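Local coordinates for protein VirX1 (Cyanophage Syn10, PDB 6QGM) that iodinates diverse substrates as a marine viral halogenase, probably of the flavin-dependent tryptophan halogenase family, at residues 380-383 with 384-387; 388-391 with 392-396; 305-308 with 309-313; 413-416 with 417-420. All coordinates share one frame; numbering follows the deposited sequence.

Interaction 1. Residues 380-383 with 384-387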
loop_
_atom_site.group_PDB
_atom_site.type_symbol
_atom_site.label_atom_id
_atom_site.label_comp_id
_atom_site.label_asym_id
_atom_site.label_seq_id
_atom_site.Cartn_x
_atom_site.Cartn_y
_atom_site.Cartn_z
ATOM N N VAL B 380 -29.771 -1.975 7.399
ATOM C CA VAL B 380 -28.455 -2.375 6.817
ATOM C C VAL B 380 -28.568 -2.270 5.287
ATOM O O VAL B 380 -29.623 -2.629 4.728
ATOM C CB VAL B 380 -28.072 -3.807 7.251
ATOM C CG1 VAL B 380 -26.771 -4.266 6.609
ATOM C CG2 VAL B 380 -28.024 -3.957 8.769
ATOM N N THR B 381 -27.529 -1.764 4.628
ATOM C CA THR B 381 -27.438 -1.671 3.153
ATOM C C THR B 381 -26.630 -2.865 2.640
ATOM O O THR B 381 -25.903 -3.488 3.437
ATOM C CB THR B 381 -26.822 -0.332 2.732
ATOM O OG1 THR B 381 -25.501 -0.232 3.277
ATOM C CG2 THR B 381 -27.656 0.838 3.187
ATOM N N GLN B 382 -26.757 -3.166 1.347
ATOM C CA GLN B 382 -25.929 -4.187 0.659
ATOM C C GLN B 382 -24.454 -3.794 0.813
ATOM O O GLN B 382 -23.631 -4.697 1.025
ATOM C CB GLN B 382 -26.331 -4.338 -0.808
ATOM C CG GLN B 382 -25.652 -5.514 -1.498
ATOM C CD GLN B 382 -25.835 -6.802 -0.729
ATOM O OE1 GLN B 382 -26.945 -7.190 -0.402
ATOM N NE2 GLN B 382 -24.745 -7.467 -0.411
ATOM N N ALA B 383 -24.134 -2.496 0.743
ATOM C CA ALA B 383 -22.765 -1.967 0.941
ATOM C C ALA B 383 -22.205 -2.451 2.290
ATOM O O ALA B 383 -21.050 -2.897 2.324
ATOM C CB ALA B 383 -22.779 -0.467 0.847
ATOM N N GLU B 384 -23.003 -2.397 3.361
ATOM C CA GLU B 384 -22.569 -2.792 4.731
ATOM C C GLU B 384 -22.381 -4.313 4.784
ATOM O O GLU B 384 -21.375 -4.771 5.357
ATOM C CB GLU B 384 -23.564 -2.285 5.785
ATOM C CG GLU B 384 -23.560 -0.773 5.977
ATOM C CD GLU B 384 -24.787 -0.186 6.676
ATOM O OE1 GLU B 384 -25.765 0.115 5.953
ATOM O OE2 GLU B 384 -24.786 -0.025 7.939
ATOM N N ARG B 385 -23.301 -5.074 4.200
ATOM C CA ARG B 385 -23.228 -6.562 4.165
ATOM C C ARG B 385 -21.996 -7.006 3.360
ATOM O O ARG B 385 -21.320 -7.963 3.788
ATOM C CB ARG B 385 -24.532 -7.131 3.593
ATOM C CG ARG B 385 -25.749 -6.849 4.465
ATOM C CD ARG B 385 -26.973 -7.635 4.055
ATOM N NE ARG B 385 -27.554 -7.177 2.816
ATOM C CZ ARG B 385 -28.375 -6.151 2.684
ATOM N NH1 ARG B 385 -28.738 -5.432 3.733
ATOM N NH2 ARG B 385 -28.824 -5.840 1.481
ATOM N N ASP B 386 -21.714 -6.333 2.237
ATOM C CA ASP B 386 -20.487 -6.532 1.414
ATOM C C ASP B 386 -19.262 -6.205 2.277
ATOM O O ASP B 386 -18.290 -6.979 2.222
ATOM C CB ASP B 386 -20.574 -5.740 0.105
ATOM C CG ASP B 386 -21.601 -6.316 -0.871
ATOM O OD1 ASP B 386 -22.075 -7.429 -0.615
ATOM O OD2 ASP B 386 -21.922 -5.659 -1.891
ATOM N N GLY B 387 -19.330 -5.131 3.071
ATOM C CA GLY B 387 -18.288 -4.738 4.039
ATOM C C GLY B 387 -18.059 -5.801 5.092
ATOM O O GLY B 387 -16.892 -6.070 5.408
#
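V380 lays its CG1 methyl against the aliphatic stem of R385, with CG1 3.5 Å from R385 CG, just before the first turn of helix 382-408. Beyond that stem the R385 chain bends at chi3 (-72°), which brings its guanidinium back to Q382. Two nitrogens grip one amide oxygen side-on: R385 NH2 lies 3.0 Å and R385 NE 3.3 Å from Q382 OE1. Both come from the same face of the amide, well above its plane, and the amide and guanidinium planes stand steeply to each other. One face of the guanidinium lies over the T381 carbonyl oxygen and the Q382 backbone N. The other end of the Q382 amide is held too, since its NE2 donates in its own plane to D386 OD1 at 2.7 Å, reaching that oxygen from above the carboxylate plane. Bonds at both ends should fix the rotation of the amide.

At the cap itself, E384 OE1 receives two donors: T381 N at 2.9 Å and, through the anti lone pair of the carboxylate, T381 OG1 at 2.7 Å. The T381 hydroxyl sits between its own backbone N and carbonyl carbon (chi1 61°), from where it also takes a weak bond from E384 N. A salt bridge from R376 to E384 OE1 probably stabilises the negative charge further. R385 NH2 also bonds Q423 of the second subunit, whose side chain reaches the V380 carbonyl as well. The reciprocal bonds of T381 and E384 define a capping box at the N-terminus of a helix lying on a subunit interface.

Interaction 2. Residues 388-391 with 392-396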
loop_
_atom_site.group_PDB
_atom_site.type_symbol
_atom_site.label_atom_id
_atom_site.label_comp_id
_atom_site.label_asym_id
_atom_site.label_seq_id
_atom_site.Cartn_x
_atom_site.Cartn_y
_atom_site.Cartn_z
ATOM N N PHE B 388 -19.138 -6.383 5.625
ATOM C CA PHE B 388 -19.132 -7.505 6.614
ATOM C C PHE B 388 -18.384 -8.707 6.022
ATOM O O PHE B 388 -17.528 -9.303 6.690
ATOM C CB PHE B 388 -20.575 -7.879 6.968
ATOM C CG PHE B 388 -20.718 -9.009 7.942
ATOM C CD1 PHE B 388 -20.647 -10.327 7.536
ATOM C CD2 PHE B 388 -20.966 -8.754 9.265
ATOM C CE1 PHE B 388 -20.802 -11.363 8.447
ATOM C CE2 PHE B 388 -21.130 -9.785 10.179
ATOM C CZ PHE B 388 -21.018 -11.090 9.774
ATOM N N ASN B 389 -18.729 -9.068 4.778
ATOM C CA ASN B 389 -18.119 -10.199 4.028
ATOM C C ASN B 389 -16.624 -9.898 3.860
ATOM O O ASN B 389 -15.807 -10.759 4.172
ATOM C CB ASN B 389 -18.854 -10.464 2.710
ATOM C CG ASN B 389 -20.228 -11.085 2.900
ATOM O OD1 ASN B 389 -20.526 -11.665 3.942
ATOM N ND2 ASN B 389 -21.075 -10.996 1.888
ATOM N N TYR B 390 -16.273 -8.695 3.420
ATOM C CA TYR B 390 -14.857 -8.306 3.205
ATOM C C TYR B 390 -14.098 -8.383 4.528
ATOM O O TYR B 390 -13.046 -9.026 4.574
ATOM C CB TYR B 390 -14.720 -6.920 2.575
ATOM C CG TYR B 390 -13.278 -6.574 2.311
ATOM C CD1 TYR B 390 -12.461 -6.107 3.324
ATOM C CD2 TYR B 390 -12.705 -6.778 1.072
ATOM C CE1 TYR B 390 -11.122 -5.833 3.110
ATOM C CE2 TYR B 390 -11.374 -6.487 0.836
ATOM C CZ TYR B 390 -10.575 -6.012 1.856
ATOM O OH TYR B 390 -9.266 -5.702 1.604
ATOM N N THR B 391 -14.602 -7.753 5.583
ATOM C CA THR B 391 -13.906 -7.699 6.890
ATOM C C THR B 391 -13.606 -9.116 7.372
ATOM O O THR B 391 -12.468 -9.365 7.803
ATOM C CB THR B 391 -14.722 -6.918 7.919
ATOM O OG1 THR B 391 -14.742 -5.589 7.393
ATOM C CG2 THR B 391 -14.170 -6.979 9.325
ATOM N N CYS B 392 -14.570 -10.022 7.298
ATOM C CA CYS B 392 -14.455 -11.320 7.995
ATOM C C CYS B 392 -13.694 -12.305 7.102
ATOM O O CYS B 392 -13.008 -13.193 7.642
ATOM C CB CYS B 392 -15.824 -11.792 8.468
ATOM S SG CYS B 392 -16.627 -12.949 7.344
ATOM N N ASP B 393 -13.773 -12.119 5.781
ATOM C CA ASP B 393 -12.919 -12.810 4.778
ATOM C C ASP B 393 -11.451 -12.419 4.979
ATOM O O ASP B 393 -10.615 -13.318 5.085
ATOM C CB ASP B 393 -13.357 -12.463 3.363
ATOM C CG ASP B 393 -12.646 -13.276 2.303
ATOM O OD1 ASP B 393 -13.004 -14.476 2.178
ATOM O OD2 ASP B 393 -11.737 -12.713 1.644
ATOM N N HIS B 394 -11.138 -11.120 5.023
ATOM C CA HIS B 394 -9.758 -10.599 5.241
ATOM C C HIS B 394 -9.149 -11.276 6.471
ATOM O O HIS B 394 -7.977 -11.702 6.406
ATOM C CB HIS B 394 -9.735 -9.069 5.402
ATOM C CG HIS B 394 -8.380 -8.488 5.150
ATOM N ND1 HIS B 394 -7.349 -8.585 6.057
ATOM C CD2 HIS B 394 -7.873 -7.852 4.077
ATOM C CE1 HIS B 394 -6.266 -8.037 5.560
ATOM N NE2 HIS B 394 -6.556 -7.585 4.340
ATOM N N GLN B 395 -9.935 -11.377 7.545
ATOM C CA GLN B 395 -9.464 -11.849 8.869
ATOM C C GLN B 395 -9.064 -13.323 8.778
ATOM O O GLN B 395 -7.954 -13.669 9.220
ATOM C CB GLN B 395 -10.538 -11.634 9.924
ATOM C CG GLN B 395 -10.200 -12.319 11.233
ATOM C CD GLN B 395 -10.647 -11.522 12.436
ATOM O OE1 GLN B 395 -11.534 -11.925 13.195
ATOM N NE2 GLN B 395 -10.005 -10.375 12.614
ATOM N N ILE B 396 -9.936 -14.164 8.226
ATOM C CA ILE B 396 -9.694 -15.635 8.176
ATOM C C ILE B 396 -8.553 -15.929 7.191
ATOM O O ILE B 396 -7.819 -16.893 7.423
ATOM C CB ILE B 396 -10.991 -16.407 7.883
ATOM C CG1 ILE B 396 -10.880 -17.850 8.361
ATOM C CG2 ILE B 396 -11.385 -16.302 6.422
ATOM C CD1 ILE B 396 -12.188 -18.585 8.384
#
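Two successive turns within helix 382-408 meet here, tied by regular i to i+4 hydrogen bonds such as H394 N to Y390 O at 2.9 Å and D393 N to N389 O, also 2.9 Å. On one flank Y390 and H394, four residues apart, run side by side and point the same way. Both side chains leave with CG anti to the backbone N (chi1 -177° for Y390 and -160° for H394), which sends the two rings along the same flank. Their centroids are 5.8 Å apart and their planes 38° apart, an oblique pairing of the two rings. The closest side-chain atoms are H394 CD2 and Y390 OH, 3.6 Å apart, with the hydroxyl near the plane of the imidazole.

A second flank carries C392, whose SG lies 5.4 Å from the centroid of the F388 ring in an oblique sulfur-aromatic contact. F388 in turn meets W337 edge-to-face, and C392 packs on helix 360-373 through N365.

Three polar side chains find partners beyond these turns: D393 forms a salt bridge with K332, N389 OD1 accepts from W337 N, and T391 OG1 bonds the carbonyl of G387. M432 of the second subunit packs on Y390 and D393. The chemistry therefore divides: backbone bonds and weak ring and sulfur contacts join the turns, whereas the amide of the buried N389 and OD1 of the buried D393 are satisfied by the surrounding fold.

Interaction 3. Residues 305-308 with 309-313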
loop_
_atom_site.group_PDB
_atom_site.type_symbol
_atom_site.label_atom_id
_atom_site.label_comp_id
_atom_site.label_asym_id
_atom_site.label_seq_id
_atom_site.Cartn_x
_atom_site.Cartn_y
_atom_site.Cartn_z
ATOM N N ASP B 305 -3.784 -45.396 11.042
ATOM C CA ASP B 305 -2.369 -45.073 11.359
ATOM C C ASP B 305 -2.306 -43.828 12.257
ATOM O O ASP B 305 -1.516 -43.845 13.224
ATOM C CB ASP B 305 -1.542 -44.845 10.090
ATOM C CG ASP B 305 -1.081 -46.096 9.372
ATOM O OD1 ASP B 305 -1.624 -47.187 9.674
ATOM O OD2 ASP B 305 -0.177 -45.958 8.512
ATOM N N ALA B 306 -3.079 -42.778 11.936
ATOM C CA ALA B 306 -3.150 -41.525 12.726
ATOM C C ALA B 306 -3.627 -41.812 14.157
ATOM O O ALA B 306 -3.127 -41.166 15.105
ATOM C CB ALA B 306 -4.061 -40.556 12.045
ATOM N N GLU B 307 -4.569 -42.747 14.316
ATOM C CA GLU B 307 -5.156 -43.107 15.629
ATOM C C GLU B 307 -4.138 -43.901 16.458
ATOM O O GLU B 307 -4.099 -43.718 17.694
ATOM C CB GLU B 307 -6.442 -43.895 15.440
ATOM C CG GLU B 307 -7.044 -44.321 16.771
ATOM C CD GLU B 307 -8.475 -44.782 16.690
ATOM O OE1 GLU B 307 -9.218 -44.155 15.903
ATOM O OE2 GLU B 307 -8.824 -45.750 17.405
ATOM N N ALA B 308 -3.369 -44.773 15.811
ATOM C CA ALA B 308 -2.313 -45.575 16.465
ATOM C C ALA B 308 -1.220 -44.612 16.965
ATOM O O ALA B 308 -0.817 -44.712 18.137
ATOM C CB ALA B 308 -1.806 -46.624 15.504
ATOM N N GLU B 309 -0.777 -43.704 16.093
ATOM C CA GLU B 309 0.095 -42.538 16.421
ATOM C C GLU B 309 -0.415 -41.831 17.682
ATOM O O GLU B 309 0.377 -41.681 18.633
ATOM C CB GLU B 309 0.065 -41.521 15.282
ATOM C CG GLU B 309 1.308 -41.478 14.424
ATOM C CD GLU B 309 1.295 -40.264 13.509
ATOM O OE1 GLU B 309 1.693 -39.163 14.001
ATOM O OE2 GLU B 309 0.829 -40.406 12.327
ATOM N N PHE B 310 -1.685 -41.411 17.672
ATOM C CA PHE B 310 -2.322 -40.543 18.701
ATOM C C PHE B 310 -2.337 -41.250 20.059
ATOM O O PHE B 310 -1.922 -40.641 21.060
ATOM C CB PHE B 310 -3.721 -40.119 18.251
ATOM C CG PHE B 310 -4.399 -39.114 19.155
ATOM C CD1 PHE B 310 -3.707 -38.032 19.686
ATOM C CD2 PHE B 310 -5.750 -39.227 19.443
ATOM C CE1 PHE B 310 -4.346 -37.116 20.506
ATOM C CE2 PHE B 310 -6.389 -38.310 20.265
ATOM C CZ PHE B 310 -5.689 -37.250 20.790
ATOM N N ARG B 311 -2.789 -42.507 20.071
ATOM C CA ARG B 311 -2.842 -43.378 21.283
ATOM C C ARG B 311 -1.423 -43.576 21.832
ATOM O O ARG B 311 -1.255 -43.413 23.047
ATOM C CB ARG B 311 -3.508 -44.720 20.970
ATOM C CG ARG B 311 -4.996 -44.612 20.713
ATOM C CD ARG B 311 -5.665 -45.939 20.477
ATOM N NE ARG B 311 -7.048 -45.722 20.076
ATOM C CZ ARG B 311 -8.051 -45.470 20.916
ATOM N NH1 ARG B 311 -7.845 -45.400 22.225
ATOM N NH2 ARG B 311 -9.267 -45.285 20.439
ATOM N N GLU B 312 -0.453 -43.893 20.966
ATOM C CA GLU B 312 0.978 -44.070 21.337
ATOM C C GLU B 312 1.448 -42.789 22.026
ATOM O O GLU B 312 2.029 -42.883 23.117
ATOM C CB GLU B 312 1.844 -44.421 20.115
ATOM C CG GLU B 312 1.842 -45.907 19.750
ATOM C CD GLU B 312 2.740 -46.330 18.586
ATOM O OE1 GLU B 312 2.892 -45.544 17.610
ATOM O OE2 GLU B 312 3.294 -47.449 18.654
ATOM N N HIS B 313 1.170 -41.635 21.420
ATOM C CA HIS B 313 1.572 -40.298 21.918
ATOM C C HIS B 313 0.972 -40.041 23.299
ATOM O O HIS B 313 1.650 -39.388 24.098
ATOM C CB HIS B 313 1.165 -39.197 20.941
ATOM C CG HIS B 313 1.326 -37.827 21.507
ATOM N ND1 HIS B 313 2.561 -37.220 21.641
ATOM C CD2 HIS B 313 0.417 -36.961 21.999
ATOM C CE1 HIS B 313 2.401 -36.047 22.201
ATOM N NE2 HIS B 313 1.097 -35.856 22.424
#
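The salt bridge of this contact joins E307 and R311, four residues apart on helix 303-314. Their side chains lie side by side and point the same way, and E307 OE2 receives two nitrogens: R311 NH2 at 3.1 Å and R311 NE at 3.2 Å. The oxygen sits at the edge of the guanidinium, in its plane. Seen from E307, however, both donors come from one face of the carboxylate, and the two planes are 59° apart. The R311 chain is extended from CG to NE, with CG beside its backbone N (chi1 -70°), which carries the NE-NH2 edge of the guanidinium to E307.

Backbone hydrogen bonds form the second class. E309 N to D305 O, R311 N to E307 O and E312 N to A308 O are each 3.0 Å, the regular i to i+4 ladder.

Apolar packing lies on an adjoining face of the helix. F310 and A306 pack outward against the neighbouring sheet, F310 touching M254 and T256 on strand 252-258 and V281 on strand 279-285, while A306 rests on Y294 and Y296; E307 also touches M254. E309 lies beside this surface, with weak bonds to Y294, N278 and K277.

R311 NH1 bonds the carbonyl oxygens of G318 and A321. One guanidinium thus links its own helix to the chain that follows, and the carboxylate on one side with carbonyls on another would be expected to stabilise its positive charge.

Interaction 4. Residues 413-416 with 417-420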
loop_
_atom_site.group_PDB
_atom_site.type_symbol
_atom_site.label_atom_id
_atom_site.label_comp_id
_atom_site.label_asym_id
_atom_site.label_seq_id
_atom_site.Cartn_x
_atom_site.Cartn_y
_atom_site.Cartn_z
ATOM N N THR B 413 12.042 -32.233 8.468
ATOM C CA THR B 413 11.956 -32.926 7.165
ATOM C C THR B 413 11.999 -34.430 7.419
ATOM O O THR B 413 12.364 -35.160 6.502
ATOM C CB THR B 413 13.091 -32.454 6.255
ATOM O OG1 THR B 413 14.312 -32.853 6.865
ATOM C CG2 THR B 413 13.142 -30.961 6.062
ATOM N N ASP B 414 11.584 -34.880 8.598
ATOM C CA ASP B 414 11.796 -36.275 9.075
ATOM C C ASP B 414 10.682 -37.206 8.553
ATOM O O ASP B 414 10.873 -38.427 8.601
ATOM C CB ASP B 414 11.922 -36.318 10.601
ATOM C CG ASP B 414 10.822 -35.564 11.309
ATOM O OD1 ASP B 414 9.887 -36.210 11.756
ATOM O OD2 ASP B 414 10.911 -34.347 11.391
ATOM N N THR B 415 9.562 -36.668 8.078
ATOM C CA THR B 415 8.473 -37.446 7.445
ATOM C C THR B 415 8.097 -36.783 6.130
ATOM O O THR B 415 8.463 -35.629 5.886
ATOM C CB THR B 415 7.255 -37.549 8.359
ATOM O OG1 THR B 415 6.677 -36.257 8.509
ATOM C CG2 THR B 415 7.597 -38.092 9.727
ATOM N N PRO B 416 7.391 -37.492 5.229
ATOM C CA PRO B 416 6.933 -36.896 3.982
ATOM C C PRO B 416 6.030 -35.685 4.239
ATOM O O PRO B 416 6.095 -34.747 3.457
ATOM C CB PRO B 416 6.196 -38.039 3.269
ATOM C CG PRO B 416 6.812 -39.286 3.862
ATOM C CD PRO B 416 7.100 -38.926 5.298
ATOM N N TYR B 417 5.251 -35.708 5.324
ATOM C CA TYR B 417 4.359 -34.585 5.715
ATOM C C TYR B 417 5.186 -33.324 5.929
ATOM O O TYR B 417 4.841 -32.278 5.350
ATOM C CB TYR B 417 3.540 -34.931 6.957
ATOM C CG TYR B 417 2.699 -33.803 7.485
ATOM C CD1 TYR B 417 1.442 -33.534 6.987
ATOM C CD2 TYR B 417 3.161 -33.008 8.519
ATOM C CE1 TYR B 417 0.674 -32.491 7.481
ATOM C CE2 TYR B 417 2.405 -31.969 9.039
ATOM C CZ TYR B 417 1.154 -31.707 8.515
ATOM O OH TYR B 417 0.410 -30.678 9.012
ATOM N N TRP B 418 6.253 -33.427 6.724
ATOM C CA TRP B 418 7.106 -32.272 7.111
ATOM C C TRP B 418 8.009 -31.884 5.939
ATOM O O TRP B 418 8.254 -30.678 5.773
ATOM C CB TRP B 418 7.884 -32.574 8.402
ATOM C CG TRP B 418 7.015 -32.457 9.613
ATOM C CD1 TRP B 418 6.524 -33.465 10.386
ATOM C CD2 TRP B 418 6.462 -31.238 10.137
ATOM N NE1 TRP B 418 5.724 -32.960 11.371
ATOM C CE2 TRP B 418 5.663 -31.598 11.243
ATOM C CE3 TRP B 418 6.582 -29.886 9.794
ATOM C CZ2 TRP B 418 4.980 -30.647 11.996
ATOM C CZ3 TRP B 418 5.903 -28.955 10.534
ATOM C CH2 TRP B 418 5.136 -29.326 11.632
ATOM N N LYS B 419 8.451 -32.857 5.130
ATOM C CA LYS B 419 9.208 -32.560 3.886
ATOM C C LYS B 419 8.307 -31.703 2.986
ATOM O O LYS B 419 8.821 -30.718 2.428
ATOM C CB LYS B 419 9.737 -33.828 3.224
ATOM C CG LYS B 419 11.088 -33.634 2.544
ATOM C CD LYS B 419 11.553 -34.810 1.720
ATOM C CE LYS B 419 12.298 -34.414 0.449
ATOM N NZ LYS B 419 12.041 -35.356 -0.674
ATOM N N TRP B 420 7.004 -32.009 2.912
ATOM C CA TRP B 420 6.052 -31.224 2.077
ATOM C C TRP B 420 5.917 -29.802 2.629
ATOM O O TRP B 420 5.966 -28.846 1.826
ATOM C CB TRP B 420 4.668 -31.859 1.963
ATOM C CG TRP B 420 3.766 -31.051 1.072
ATOM C CD1 TRP B 420 3.740 -31.065 -0.295
ATOM C CD2 TRP B 420 2.813 -30.054 1.476
ATOM N NE1 TRP B 420 2.842 -30.149 -0.769
ATOM C CE2 TRP B 420 2.243 -29.526 0.298
ATOM C CE3 TRP B 420 2.400 -29.537 2.712
ATOM C CZ2 TRP B 420 1.269 -28.525 0.325
ATOM C CZ3 TRP B 420 1.428 -28.551 2.736
ATOM C CH2 TRP B 420 0.873 -28.052 1.556
#
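T415 sets its hydroxyl beside W418, and the two side chains run alongside each other in the same direction. The T415 chi1 of 67° places OG1 between its own backbone N and carbonyl carbon, facing the start of helix 416-424. There OG1 accepts a weak bond from W418 N at 3.4 Å, the N-cap interaction of the helix, and lies near the indole plane at its edge, 3.4 Å from W418 CD1. W418 carries its CG anti to the carbonyl carbon (chi1 -77°), which turns the five-membered edge of the indole back toward the cap.

Y417 instead has CG anti to its backbone N. Its CD2 lies 3.8 Å above one face of the W418 indole, offset toward the rim, while its CB touches T415 OG1 at 3.7 Å. P416 fills the first helical position, and its carbonyl oxygen takes W420 N at 2.9 Å. The T415 carbonyl likewise holds K419 N at 2.9 Å. T413 approaches the K419 stem from before the cap, its CB 4.4 Å from K419 CG.

Three polar ends are satisfied by other parts of the chain: T415 OG1 bonds K277 O, W418 NE1 bonds M276 O and Y417 OH bonds N250. R412 makes a cation-pi contact with W418 and a salt bridge with D414. The start of helix 416-424 is thereby fastened to the turn between strands 270-275 and 279-285, shortly after helix 382-408, and T413 packs on Y379 of the third subunit.

Along the chain interaction 3 comes first, then 1, 2 and 4. Interactions 1 and 2 are consecutive on helix 382-408, their centres about 12 Å apart, and both touch the second subunit. Interaction 4 opens the next helix, 416-424, with its centre about 32 Å from that of interaction 2. Interactions 3 and 4 have centres about 17 Å apart, without touching; both contact the M276-K277 turn of the seven-stranded sheet. Interaction 3 is about 47 Å from interaction 1, centre to centre, across the chain. Q423, on the helix begun by interaction 4, meets R385 of interaction 1 between subunits, consistent with these two helices helping to assemble the three-chain complex.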